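Local coordinates for Dye type peroxidase A (PDB 6GZW), which is a haem-containing, dye-decolourising type peroxidase that probably uses hydrogen peroxide to oxidise dyes and other substrates at its ferric haem, at residues V33-A38 / R147-A152; R59-E64 / L82-G87; G89-G94 / N123-V128. One frame throughout, in Å; residues are numbered along the deposited sequence.

Interaction 1 (V33-A38 / R147-A152); sequences VAFDLA and RDAGAA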
ATOM      1  N   VAL A  33     -11.574   5.629   6.247  1.00 11.93           N
ATOM      2  CA  VAL A  33     -11.353   6.704   7.201  1.00 12.61           C
ATOM      3  C   VAL A  33     -12.670   7.007   7.910  1.00 13.12           C
ATOM      4  O   VAL A  33     -13.723   6.908   7.292  1.00 14.22           O
ATOM      5  CB  VAL A  33     -10.731   7.927   6.492  1.00 13.77           C
ATOM      6  CG1 VAL A  33     -11.532   8.350   5.283  1.00 15.35           C
ATOM      7  CG2 VAL A  33     -10.470   9.078   7.445  1.00 13.69           C
ATOM      8  N   ALA A  34     -12.601   7.248   9.219  1.00 12.59           N
ATOM      9  CA  ALA A  34     -13.721   7.720   9.996  1.00 12.61           C
ATOM     10  C   ALA A  34     -13.437   9.134  10.481  1.00 12.94           C
ATOM     11  O   ALA A  34     -12.297   9.454  10.830  1.00 13.15           O
ATOM     12  CB  ALA A  34     -13.989   6.776  11.162  1.00 12.73           C
ATOM     13  N   PHE A  35     -14.479   9.971  10.504  1.00 12.73           N
ATOM     14  CA  PHE A  35     -14.403  11.338  10.988  1.00 12.69           C
ATOM     15  C   PHE A  35     -15.386  11.530  12.144  1.00 13.27           C
ATOM     16  O   PHE A  35     -16.472  10.922  12.112  1.00 12.52           O
ATOM     17  CB  PHE A  35     -14.777  12.328   9.878  1.00 12.64           C
ATOM     18  CG  PHE A  35     -13.830  12.358   8.722  1.00 12.39           C
ATOM     19  CD1 PHE A  35     -14.000  11.484   7.658  1.00 12.17           C
ATOM     20  CD2 PHE A  35     -12.804  13.298   8.635  1.00 12.29           C
ATOM     21  CE1 PHE A  35     -13.165  11.491   6.555  1.00 12.12           C
ATOM     22  CE2 PHE A  35     -11.951  13.308   7.515  1.00 12.81           C
ATOM     23  CZ  PHE A  35     -12.132  12.393   6.481  1.00 12.46           C
ATOM     24  N   ASP A  36     -15.013  12.342  13.126  1.00 13.77           N
ATOM     25  CA  ASP A  36     -15.956  12.847  14.131  1.00 14.14           C
ATOM     26  C   ASP A  36     -16.245  14.310  13.922  1.00 14.55           C
ATOM     27  O   ASP A  36     -15.342  15.117  13.674  1.00 15.19           O
ATOM     28  CB  ASP A  36     -15.438  12.644  15.551  1.00 14.22           C
ATOM     29  CG  ASP A  36     -15.468  11.186  15.976  1.00 14.13           C
ATOM     30  OD1 ASP A  36     -16.340  10.439  15.506  1.00 14.17           O
ATOM     31  OD2 ASP A  36     -14.639  10.806  16.828  1.00 15.02           O
ATOM     32  N   LEU A  37     -17.508  14.673  14.017  1.00 14.47           N
ATOM     33  CA  LEU A  37     -17.872  16.086  13.913  1.00 15.01           C
ATOM     34  C   LEU A  37     -17.215  16.914  15.014  1.00 15.13           C
ATOM     35  O   LEU A  37     -17.110  16.481  16.161  1.00 16.97           O
ATOM     36  CB  LEU A  37     -19.401  16.232  13.963  1.00 15.06           C
ATOM     37  CG  LEU A  37     -20.152  15.711  12.739  1.00 15.08           C
ATOM     38  CD1 LEU A  37     -21.630  15.657  13.061  1.00 16.29           C
ATOM     39  CD2 LEU A  37     -19.939  16.569  11.532  1.00 16.44           C
ATOM     40  N   ALA A  38     -16.737  18.085  14.620  1.00 15.96           N
ATOM     41  CA  ALA A  38     -16.120  19.011  15.533  1.00 17.65           C
ATOM     42  C   ALA A  38     -17.187  19.715  16.376  1.00 18.47           C
ATOM     43  O   ALA A  38     -18.360  19.776  16.006  1.00 17.36           O
ATOM     44  CB  ALA A  38     -15.324  20.041  14.741  1.00 18.08           C
ATOM     45  N   ARG A 147      -9.145  16.832   3.526  1.00 14.57           N
ATOM     46  CA  ARG A 147      -9.049  18.292   3.502  1.00 14.88           C
ATOM     47  C   ARG A 147     -10.400  19.003   3.341  1.00 15.84           C
ATOM     48  O   ARG A 147     -10.560  20.141   3.825  1.00 16.34           O
ATOM     49  CB  ARG A 147      -8.068  18.733   2.416  1.00 14.90           C
ATOM     50  CG  ARG A 147      -6.634  18.382   2.728  1.00 15.45           C
ATOM     51  CD  ARG A 147      -6.006  19.392   3.654  1.00 15.07           C
ATOM     52  NE  ARG A 147      -5.621  20.603   2.943  1.00 15.58           N
ATOM     53  CZ  ARG A 147      -5.076  21.667   3.524  1.00 16.15           C
ATOM     54  NH1 ARG A 147      -4.861  21.685   4.843  1.00 16.71           N
ATOM     55  NH2 ARG A 147      -4.738  22.731   2.791  1.00 17.22           N
ATOM     56  N   ASP A 148     -11.378  18.361   2.690  1.00 15.44           N
ATOM     57  CA  ASP A 148     -12.763  18.886   2.683  1.00 16.04           C
ATOM     58  C   ASP A 148     -13.398  18.943   4.064  1.00 15.94           C
ATOM     59  O   ASP A 148     -14.298  19.776   4.307  1.00 15.16           O
ATOM     60  CB  ASP A 148     -13.702  18.025   1.845  1.00 16.19           C
ATOM     61  CG  ASP A 148     -13.600  18.265   0.368  1.00 16.75           C
ATOM     62  OD1 ASP A 148     -13.036  19.277  -0.087  1.00 17.65           O
ATOM     63  OD2 ASP A 148     -14.138  17.411  -0.367  1.00 17.17           O
ATOM     64  N   ALA A 149     -12.988  18.053   4.964  1.00 16.32           N
ATOM     65  CA  ALA A 149     -13.523  18.053   6.343  1.00 17.44           C
ATOM     66  C   ALA A 149     -13.292  19.397   7.051  1.00 19.42           C
ATOM     67  O   ALA A 149     -14.153  19.861   7.780  1.00 20.86           O
ATOM     68  CB  ALA A 149     -12.960  16.908   7.155  1.00 18.23           C
ATOM     69  N   GLY A 150     -12.154  20.028   6.790  1.00 20.07           N
ATOM     70  CA  GLY A 150     -11.852  21.347   7.338  1.00 22.26           C
ATOM     71  C   GLY A 150     -12.128  21.475   8.824  1.00 22.45           C
ATOM     72  O   GLY A 150     -11.800  20.574   9.601  1.00 24.49           O
ATOM     73  N   ALA A 151     -12.789  22.563   9.201  1.00 23.52           N
ATOM     74  CA  ALA A 151     -13.200  22.806  10.594  1.00 24.29           C
ATOM     75  C   ALA A 151     -14.423  21.988  11.049  1.00 23.36           C
ATOM     76  O   ALA A 151     -14.737  21.968  12.245  1.00 25.81           O
ATOM     77  CB  ALA A 151     -13.455  24.310  10.803  1.00 26.21           C
ATOM     78  N   ALA A 152     -15.108  21.323  10.116  1.00 21.12           N
ATOM     79  CA  ALA A 152     -16.338  20.588  10.427  1.00 19.78           C
ATOM     80  C   ALA A 152     -16.109  19.233  11.090  1.00 18.49           C
ATOM     81  O   ALA A 152     -16.976  18.768  11.812  1.00 17.47           O
ATOM     82  CB  ALA A 152     -17.183  20.409   9.176  1.00 18.93           C
TER
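One backbone hydrogen bond and one apolar touch hold the end of strand 29-37 against the turn that follows helix 135-149. Ala38 N donates to Ala152 O at 2.9 Å, and the bond is almost perfectly straight (178° at the hydrogen). The N-H nevertheless reaches the oxygen from above the carbonyl plane, 44° out of it. The same Ala152 O is also approached by Leu37: its CA makes a CH...O contact at 3.5 Å, while the side chain, with CG anti to its own carbonyl carbon, brings CD2 to 3.7 Å. Next along, the methyl CB of Ala38 sits 3.2 Å from Ala151 O, a tight fit of carbon on carbonyl. At the buried end of the contact, CB of Phe35 points toward the helix, and ring atom CE2 meets the methyl CB of Ala149 obliquely at 3.8 Å.

What places Ala152 O is the way the helix ends. Gly150 steps out of helical geometry with a positive phi of 47°, and Ala152 N then bonds back to Ala149 O at 2.9 Å, folding the chain so that Ala152 comes round to the strand. On the strand side, Phe35 is backed by the ring of Trp53 from helix 43-61. Asp36, whose side chain sets off away from the turn, has its carboxylate held by a salt bridge to Arg156 and by the N-H of Asp125.

Backbone bonds pair Ala34 with Arg156 and Asp36 with Arg154, so Ala38 to Ala152 continues the same antiparallel register by one more step. The contact therefore marks where helix 135-149 hands over to strand 153-162, outermost in this chain's sheet, beside strand 29-37: the closing alpha-beta step of the ferredoxin-like beta-alpha-beta-beta-alpha-beta unit of Dyp-type peroxidases.

Interaction 2 (R59-E64 / L82-G87); sequences RLMAGE and LTVTFG
A Schellman motif closes helix 43-61 just where its last turn packs against the start of strand 83-89. Glu64 N returns to Arg59 O and Gly63 N to Leu60 O, with Gly63 taking the positive phi of the C-prime position. Met61, in that last turn, does most of the touching. Its CG lies anti to its own carbonyl carbon and chi2 is extended (-179°), so the chain runs straight out over the strand before it bends at chi3 (57°). The bend brings CE round beside CG, so that both atoms press on Leu82 O from one side, CG to Leu82 O and CE to Leu82 O each 3.4 Å, while SD rests 3.7 Å from Val84 N.

Leu82 answers from the strand side. With CG anti to its backbone N (chi1 175°), it pushes CD2 against Leu60, 3.6 Å from Leu60 CB and 3.6 Å from Leu60 O. Val137 and Ala141 of helix 135-149 also pack on Leu82, so this leucine sits between the two helices.

The polar link is a single water that gives one hydrogen to Met61 O at 2.9 Å and the other to Leu82 O at 2.8 Å, satisfying a carbonyl on each segment. Helix laid on sheet by buried aliphatic side chains is the packing layer of the ferredoxin-like fold.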
ATOM      1  N   ARG A  59     -16.065  14.639  -9.175  1.00 12.68           N
ATOM      2  CA  ARG A  59     -14.963  15.047 -10.036  1.00 13.03           C
ATOM      3  C   ARG A  59     -13.889  13.997 -10.105  1.00 11.61           C
ATOM      4  O   ARG A  59     -13.437  13.612 -11.205  1.00 11.81           O
ATOM      5  CB  ARG A  59     -14.326  16.346  -9.535  1.00 13.10           C
ATOM      6  CG  ARG A  59     -15.200  17.596  -9.641  1.00 13.71           C
ATOM      7  CD  ARG A  59     -14.654  18.784  -8.827  1.00 13.93           C
ATOM      8  NE  ARG A  59     -15.652  19.849  -8.714  1.00 14.72           N
ATOM      9  CZ  ARG A  59     -15.932  20.753  -9.663  1.00 14.50           C
ATOM     10  NH1 ARG A  59     -15.261  20.815 -10.811  1.00 14.21           N
ATOM     11  NH2 ARG A  59     -16.921  21.618  -9.451  1.00 15.08           N
ATOM     12  N   LEU A  60     -13.444  13.549  -8.928  1.00 11.88           N
ATOM     13  CA  LEU A  60     -12.292  12.648  -8.889  1.00 11.86           C
ATOM     14  C   LEU A  60     -12.594  11.296  -9.528  1.00 11.94           C
ATOM     15  O   LEU A  60     -11.744  10.732 -10.212  1.00 11.13           O
ATOM     16  CB  LEU A  60     -11.778  12.487  -7.460  1.00 11.73           C
ATOM     17  CG  LEU A  60     -10.715  13.518  -7.058  1.00 11.78           C
ATOM     18  CD1 LEU A  60     -11.116  14.974  -7.286  1.00 11.40           C
ATOM     19  CD2 LEU A  60     -10.371  13.289  -5.608  1.00 12.04           C
ATOM     20  N   MET A  61     -13.816  10.796  -9.340  1.00 12.25           N
ATOM     21  CA  MET A  61     -14.202   9.518  -9.979  1.00 12.56           C
ATOM     22  C   MET A  61     -14.250   9.610 -11.511  1.00 12.98           C
ATOM     23  O   MET A  61     -14.108   8.613 -12.209  1.00 13.62           O
ATOM     24  CB  MET A  61     -15.525   8.983  -9.424  1.00 12.19           C
ATOM     25  CG  MET A  61     -15.410   8.455  -8.006  1.00 12.38           C
ATOM     26  SD  MET A  61     -16.960   7.804  -7.389  1.00 13.20           S
ATOM     27  CE  MET A  61     -17.268   6.569  -8.652  1.00 14.15           C
ATOM     28  N   ALA A  62     -14.400  10.828 -12.038  1.00 13.88           N
ATOM     29  CA  ALA A  62     -14.342  11.050 -13.479  1.00 14.36           C
ATOM     30  C   ALA A  62     -12.932  11.335 -13.992  1.00 14.28           C
ATOM     31  O   ALA A  62     -12.729  11.621 -15.161  1.00 14.52           O
ATOM     32  CB  ALA A  62     -15.295  12.172 -13.847  1.00 15.47           C
ATOM     33  N   GLY A  63     -11.933  11.199 -13.126  1.00 13.36           N
ATOM     34  CA  GLY A  63     -10.546  11.476 -13.504  1.00 13.71           C
ATOM     35  C   GLY A  63     -10.238  12.964 -13.610  1.00 14.05           C
ATOM     36  O   GLY A  63      -9.183  13.333 -14.146  1.00 14.96           O
ATOM     37  N   GLU A  64     -11.103  13.811 -13.044  1.00 14.27           N
ATOM     38  CA  GLU A  64     -10.910  15.261 -13.083  1.00 15.13           C
ATOM     39  C   GLU A  64     -10.184  15.708 -11.807  1.00 14.23           C
ATOM     40  O   GLU A  64     -10.262  15.042 -10.777  1.00 13.58           O
ATOM     41  CB  GLU A  64     -12.233  15.997 -13.112  1.00 17.09           C
ATOM     42  CG  GLU A  64     -13.040  15.753 -14.351  1.00 18.74           C
ATOM     43  CD  GLU A  64     -14.367  16.468 -14.301  1.00 22.61           C
ATOM     44  OE1 GLU A  64     -14.568  17.392 -13.461  1.00 24.02           O
ATOM     45  OE2 GLU A  64     -15.208  16.109 -15.151  1.00 26.21           O
ATOM     46  N   LEU A  82     -11.530   4.548  -9.540  1.00 11.40           N
ATOM     47  CA  LEU A  82     -11.703   5.194  -8.241  1.00 11.18           C
ATOM     48  C   LEU A  82     -13.168   5.132  -7.833  1.00 11.52           C
ATOM     49  O   LEU A  82     -14.033   5.443  -8.661  1.00 11.38           O
ATOM     50  CB  LEU A  82     -11.266   6.667  -8.259  1.00 11.07           C
ATOM     51  CG  LEU A  82     -11.532   7.421  -6.942  1.00 10.82           C
ATOM     52  CD1 LEU A  82     -10.662   6.967  -5.766  1.00 10.93           C
ATOM     53  CD2 LEU A  82     -11.354   8.916  -7.152  1.00 10.96           C
ATOM     54  N   THR A  83     -13.426   4.767  -6.573  1.00 11.17           N
ATOM     55  CA  THR A  83     -14.727   4.942  -5.950  1.00 10.98           C
ATOM     56  C   THR A  83     -14.579   5.568  -4.590  1.00 11.47           C
ATOM     57  O   THR A  83     -13.584   5.369  -3.890  1.00 11.47           O
ATOM     58  CB  THR A  83     -15.572   3.648  -5.809  1.00 11.76           C
ATOM     59  OG1 THR A  83     -14.918   2.716  -4.919  1.00 11.26           O
ATOM     60  CG2 THR A  83     -15.760   2.987  -7.148  1.00 11.73           C
ATOM     61  N   VAL A  84     -15.580   6.357  -4.230  1.00 11.25           N
ATOM     62  CA  VAL A  84     -15.720   6.976  -2.919  1.00 10.91           C
ATOM     63  C   VAL A  84     -17.142   6.698  -2.428  1.00 11.22           C
ATOM     64  O   VAL A  84     -18.100   6.949  -3.158  1.00 12.26           O
ATOM     65  CB  VAL A  84     -15.483   8.506  -2.970  1.00 11.38           C
ATOM     66  CG1 VAL A  84     -15.382   9.059  -1.552  1.00 12.04           C
ATOM     67  CG2 VAL A  84     -14.221   8.811  -3.747  1.00 11.59           C
ATOM     68  N   THR A  85     -17.247   6.197  -1.206  1.00 11.29           N
ATOM     69  CA  THR A  85     -18.507   5.797  -0.583  1.00 10.58           C
ATOM     70  C   THR A  85     -18.616   6.383   0.812  1.00 11.20           C
ATOM     71  O   THR A  85     -17.625   6.406   1.554  1.00 10.92           O
ATOM     72  CB  THR A  85     -18.504   4.266  -0.393  1.00 10.49           C
ATOM     73  OG1 THR A  85     -18.026   3.645  -1.584  1.00 10.92           O
ATOM     74  CG2 THR A  85     -19.862   3.777  -0.027  1.00 10.86           C
ATOM     75  N   PHE A  86     -19.816   6.823   1.191  1.00 11.51           N
ATOM     76  CA  PHE A  86     -20.040   7.551   2.428  1.00 12.01           C
ATOM     77  C   PHE A  86     -21.057   6.873   3.341  1.00 12.73           C
ATOM     78  O   PHE A  86     -22.137   6.462   2.858  1.00 13.02           O
ATOM     79  CB  PHE A  86     -20.566   8.959   2.102  1.00 12.01           C
ATOM     80  CG  PHE A  86     -19.674   9.760   1.165  1.00 12.39           C
ATOM     81  CD1 PHE A  86     -18.528  10.412   1.649  1.00 12.62           C
ATOM     82  CD2 PHE A  86     -19.936   9.820  -0.206  1.00 12.39           C
ATOM     83  CE1 PHE A  86     -17.710  11.119   0.812  1.00 12.78           C
ATOM     84  CE2 PHE A  86     -19.097  10.532  -1.066  1.00 12.50           C
ATOM     85  CZ  PHE A  86     -17.976  11.184  -0.549  1.00 13.06           C
ATOM     86  N   GLY A  87     -20.785   6.853   4.654  1.00 13.18           N
ATOM     87  CA  GLY A  87     -21.744   6.343   5.642  1.00 13.50           C
ATOM     88  C   GLY A  87     -21.818   7.171   6.911  1.00 14.22           C
ATOM     89  O   GLY A  87     -20.948   8.010   7.171  1.00 14.19           O
TER
HETATM   90  O   HOH W   1     -13.722   5.887 -11.409  1.00 12.85           O

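Interaction 3 (G89-G94 / N123-V128); sequences GHSFFG and NGDLWV
Asp125 and Leu126 form a classic beta bulge opposite Phe35 at the start of strand 126-132, and the weakly bonded helix 90-95 begins right beside it. Two direct hydrogen bonds join the segments. Gly89 N donates to Asp125 O at 2.9 Å, straight at the hydrogen (178°) but 51° out of the carbonyl plane; it extends the antiparallel pairing already made by Gly87 and Trp127. Ser91 OG, set between its own backbone N and carbonyl carbon (chi1 57°), donates to Asp125 OD1 at 2.7 Å and uses the anti lone pair, away from OD2.

The charge of Asp125 has further partners: OD1 forms a salt bridge with Arg95, and OD2 takes the N-H of Leu37. So many donors would be expected to favour the ionised carboxylate. An alanine here would lose the Ser91 and Arg95 links together with the bond to Leu37, and would probably loosen the bulge from both the helix start and strand 29-37.

Close backbone packing comes next. Gly89 CA makes a CH...O contact with Gly124 O at 3.5 Å, and any CB at Gly89 would run into that oxygen.

The apolar part falls to Phe92, whose CG is anti to its backbone N. CB lies 3.4 Å from Asp125 O, and ring atom CE1 meets Leu126 CD2 obliquely at 3.8 Å. Leu49 and Trp53 of helix 43-61 also pack on this leucine.

Last, a water bridges the two segments, donating to Ser91 OG at 2.7 Å and accepting from Gly124 N at 2.9 Å.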
ATOM      1  N   GLY A  89     -22.548   6.848  11.207  1.00 13.15           N
ATOM      2  CA  GLY A  89     -22.520   5.955  12.359  1.00 15.01           C
ATOM      3  C   GLY A  89     -23.652   6.310  13.316  1.00 15.36           C
ATOM      4  O   GLY A  89     -24.261   7.385  13.194  1.00 15.20           O
ATOM      5  N   HIS A  90     -23.882   5.410  14.268  1.00 17.14           N
ATOM      6  CA  HIS A  90     -24.856   5.605  15.344  1.00 18.45           C
ATOM      7  C   HIS A  90     -24.690   6.959  16.033  1.00 18.90           C
ATOM      8  O   HIS A  90     -25.689   7.684  16.225  1.00 18.02           O
ATOM      9  CB  HIS A  90     -24.738   4.452  16.345  1.00 19.26           C
ATOM     10  CG  HIS A  90     -25.744   4.477  17.449  1.00 20.07           C
ATOM     11  ND1 HIS A  90     -25.572   5.224  18.594  1.00 20.37           N
ATOM     12  CD2 HIS A  90     -26.892   3.779  17.621  1.00 21.14           C
ATOM     13  CE1 HIS A  90     -26.595   5.015  19.406  1.00 22.32           C
ATOM     14  NE2 HIS A  90     -27.407   4.137  18.841  1.00 21.89           N
ATOM     15  N   SER A  91     -23.443   7.331  16.344  1.00 17.94           N
ATOM     16  CA  SER A  91     -23.154   8.561  17.081  1.00 17.75           C
ATOM     17  C   SER A  91     -23.529   9.831  16.327  1.00 17.64           C
ATOM     18  O   SER A  91     -23.821  10.843  16.940  1.00 18.68           O
ATOM     19  CB  SER A  91     -21.678   8.596  17.486  1.00 16.93           C
ATOM     20  OG  SER A  91     -20.857   8.477  16.343  1.00 16.83           O
ATOM     21  N   PHE A  92     -23.539   9.787  14.997  1.00 17.46           N
ATOM     22  CA  PHE A  92     -23.848  10.970  14.192  1.00 17.30           C
ATOM     23  C   PHE A  92     -25.170  11.669  14.563  1.00 18.40           C
ATOM     24  O   PHE A  92     -25.257  12.912  14.563  1.00 18.36           O
ATOM     25  CB  PHE A  92     -23.903  10.562  12.725  1.00 16.93           C
ATOM     26  CG  PHE A  92     -24.189  11.693  11.775  1.00 16.68           C
ATOM     27  CD1 PHE A  92     -23.158  12.501  11.292  1.00 17.60           C
ATOM     28  CD2 PHE A  92     -25.493  11.951  11.328  1.00 18.05           C
ATOM     29  CE1 PHE A  92     -23.420  13.541  10.394  1.00 17.19           C
ATOM     30  CE2 PHE A  92     -25.750  12.993  10.452  1.00 17.19           C
ATOM     31  CZ  PHE A  92     -24.716  13.792   9.985  1.00 17.43           C
ATOM     32  N   PHE A  93     -26.182  10.865  14.882  1.00 18.41           N
ATOM     33  CA  PHE A  93     -27.577  11.333  14.944  1.00 19.28           C
ATOM     34  C   PHE A  93     -27.817  12.166  16.214  1.00 20.40           C
ATOM     35  O   PHE A  93     -28.492  13.201  16.161  1.00 21.94           O
ATOM     36  CB  PHE A  93     -28.529  10.117  14.757  1.00 17.66           C
ATOM     37  CG  PHE A  93     -28.375   9.474  13.404  1.00 16.82           C
ATOM     38  CD1 PHE A  93     -27.345   8.543  13.169  1.00 17.10           C
ATOM     39  CD2 PHE A  93     -29.151   9.879  12.332  1.00 16.43           C
ATOM     40  CE1 PHE A  93     -27.148   8.005  11.916  1.00 16.99           C
ATOM     41  CE2 PHE A  93     -28.977   9.334  11.065  1.00 17.47           C
ATOM     42  CZ  PHE A  93     -27.946   8.398  10.845  1.00 17.01           C
ATOM     43  N   GLY A  94     -27.215  11.760  17.327  1.00 22.51           N
ATOM     44  CA  GLY A  94     -27.238  12.547  18.573  1.00 24.59           C
ATOM     45  C   GLY A  94     -26.411  13.845  18.553  1.00 27.88           C
ATOM     46  O   GLY A  94     -26.595  14.707  19.433  1.00 28.30           O
ATOM     47  N   ASN A 123     -15.761   2.712  15.221  1.00 13.84           N
ATOM     48  CA  ASN A 123     -16.966   3.578  15.166  1.00 14.53           C
ATOM     49  C   ASN A 123     -16.642   4.931  14.555  1.00 14.02           C
ATOM     50  O   ASN A 123     -15.787   5.005  13.682  1.00 11.96           O
ATOM     51  CB  ASN A 123     -17.604   3.647  16.565  1.00 15.46           C
ATOM     52  CG  ASN A 123     -17.759   2.274  17.170  1.00 16.90           C
ATOM     53  OD1 ASN A 123     -17.187   1.950  18.238  1.00 20.24           O
ATOM     54  ND2 ASN A 123     -18.477   1.429  16.463  1.00 16.21           N
ATOM     55  N   GLY A 124     -17.333   5.992  14.978  1.00 13.75           N
ATOM     56  CA  GLY A 124     -17.167   7.313  14.366  1.00 13.45           C
ATOM     57  C   GLY A 124     -18.477   7.857  13.874  1.00 13.99           C
ATOM     58  O   GLY A 124     -19.393   7.104  13.563  1.00 14.77           O
ATOM     59  N   ASP A 125     -18.559   9.189  13.786  1.00 14.13           N
ATOM     60  CA  ASP A 125     -19.767   9.812  13.229  1.00 14.05           C
ATOM     61  C   ASP A 125     -19.955   9.529  11.751  1.00 13.56           C
ATOM     62  O   ASP A 125     -21.107   9.306  11.303  1.00 14.64           O
ATOM     63  CB  ASP A 125     -19.752  11.334  13.433  1.00 14.59           C
ATOM     64  CG  ASP A 125     -19.800  11.769  14.919  1.00 14.98           C
ATOM     65  OD1 ASP A 125     -20.362  11.029  15.787  1.00 15.23           O
ATOM     66  OD2 ASP A 125     -19.241  12.876  15.205  1.00 14.90           O
ATOM     67  N   LEU A 126     -18.851   9.554  10.984  1.00 12.54           N
ATOM     68  CA  LEU A 126     -18.892   9.475   9.528  1.00 13.00           C
ATOM     69  C   LEU A 126     -17.830   8.514   9.030  1.00 13.43           C
ATOM     70  O   LEU A 126     -16.728   8.483   9.587  1.00 13.89           O
ATOM     71  CB  LEU A 126     -18.628  10.841   8.903  1.00 13.31           C
ATOM     72  CG  LEU A 126     -19.704  11.901   9.134  1.00 13.69           C
ATOM     73  CD1 LEU A 126     -19.149  13.272   8.816  1.00 14.10           C
ATOM     74  CD2 LEU A 126     -20.953  11.595   8.309  1.00 14.70           C
ATOM     75  N   TRP A 127     -18.138   7.781   7.972  1.00 12.91           N
ATOM     76  CA  TRP A 127     -17.162   6.856   7.369  1.00 12.15           C
ATOM     77  C   TRP A 127     -17.040   7.135   5.892  1.00 12.12           C
ATOM     78  O   TRP A 127     -18.027   7.404   5.226  1.00 11.94           O
ATOM     79  CB  TRP A 127     -17.662   5.441   7.603  1.00 12.11           C
ATOM     80  CG  TRP A 127     -16.854   4.313   7.026  1.00 11.99           C
ATOM     81  CD1 TRP A 127     -15.654   3.802   7.489  1.00 12.19           C
ATOM     82  CD2 TRP A 127     -17.215   3.524   5.888  1.00 12.43           C
ATOM     83  NE1 TRP A 127     -15.284   2.737   6.714  1.00 12.45           N
ATOM     84  CE2 TRP A 127     -16.216   2.538   5.729  1.00 12.16           C
ATOM     85  CE3 TRP A 127     -18.312   3.530   5.006  1.00 12.36           C
ATOM     86  CZ2 TRP A 127     -16.271   1.570   4.703  1.00 12.91           C
ATOM     87  CZ3 TRP A 127     -18.359   2.578   3.967  1.00 12.58           C
ATOM     88  CH2 TRP A 127     -17.358   1.598   3.840  1.00 12.09           C
ATOM     89  N   VAL A 128     -15.804   7.097   5.369  1.00 11.70           N
ATOM     90  CA  VAL A 128     -15.587   7.154   3.936  1.00 11.25           C
ATOM     91  C   VAL A 128     -14.703   5.999   3.515  1.00 12.16           C
ATOM     92  O   VAL A 128     -13.682   5.723   4.180  1.00 10.83           O
ATOM     93  CB  VAL A 128     -14.905   8.481   3.505  1.00 11.64           C
ATOM     94  CG1 VAL A 128     -14.877   8.569   1.984  1.00 11.98           C
ATOM     95  CG2 VAL A 128     -15.629   9.664   4.119  1.00 11.78           C
TER
HETATM   96  O   HOH W   2     -18.853   6.897  17.286  1.00 20.80           O

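All three interactions tie loops and helices to the ferredoxin-like N-terminal half of one antiparallel sheet. Interactions 2 and 3 are buried, whereas interaction 1 is only partly so, with a turn that reaches solvent. Interaction 2 is almost wholly aliphatic, with water as its polar bridge; interaction 1 rests chiefly on one main-chain bond, and interaction 3 adds a charged side chain. Strand 126-132 lies between strands 29-37 and 83-89 and is hydrogen-bonded to both neighbours, so interaction 3 touches each of the others. Interactions 1 and 2 do not touch, although helix 43-61 follows directly on strand 29-37.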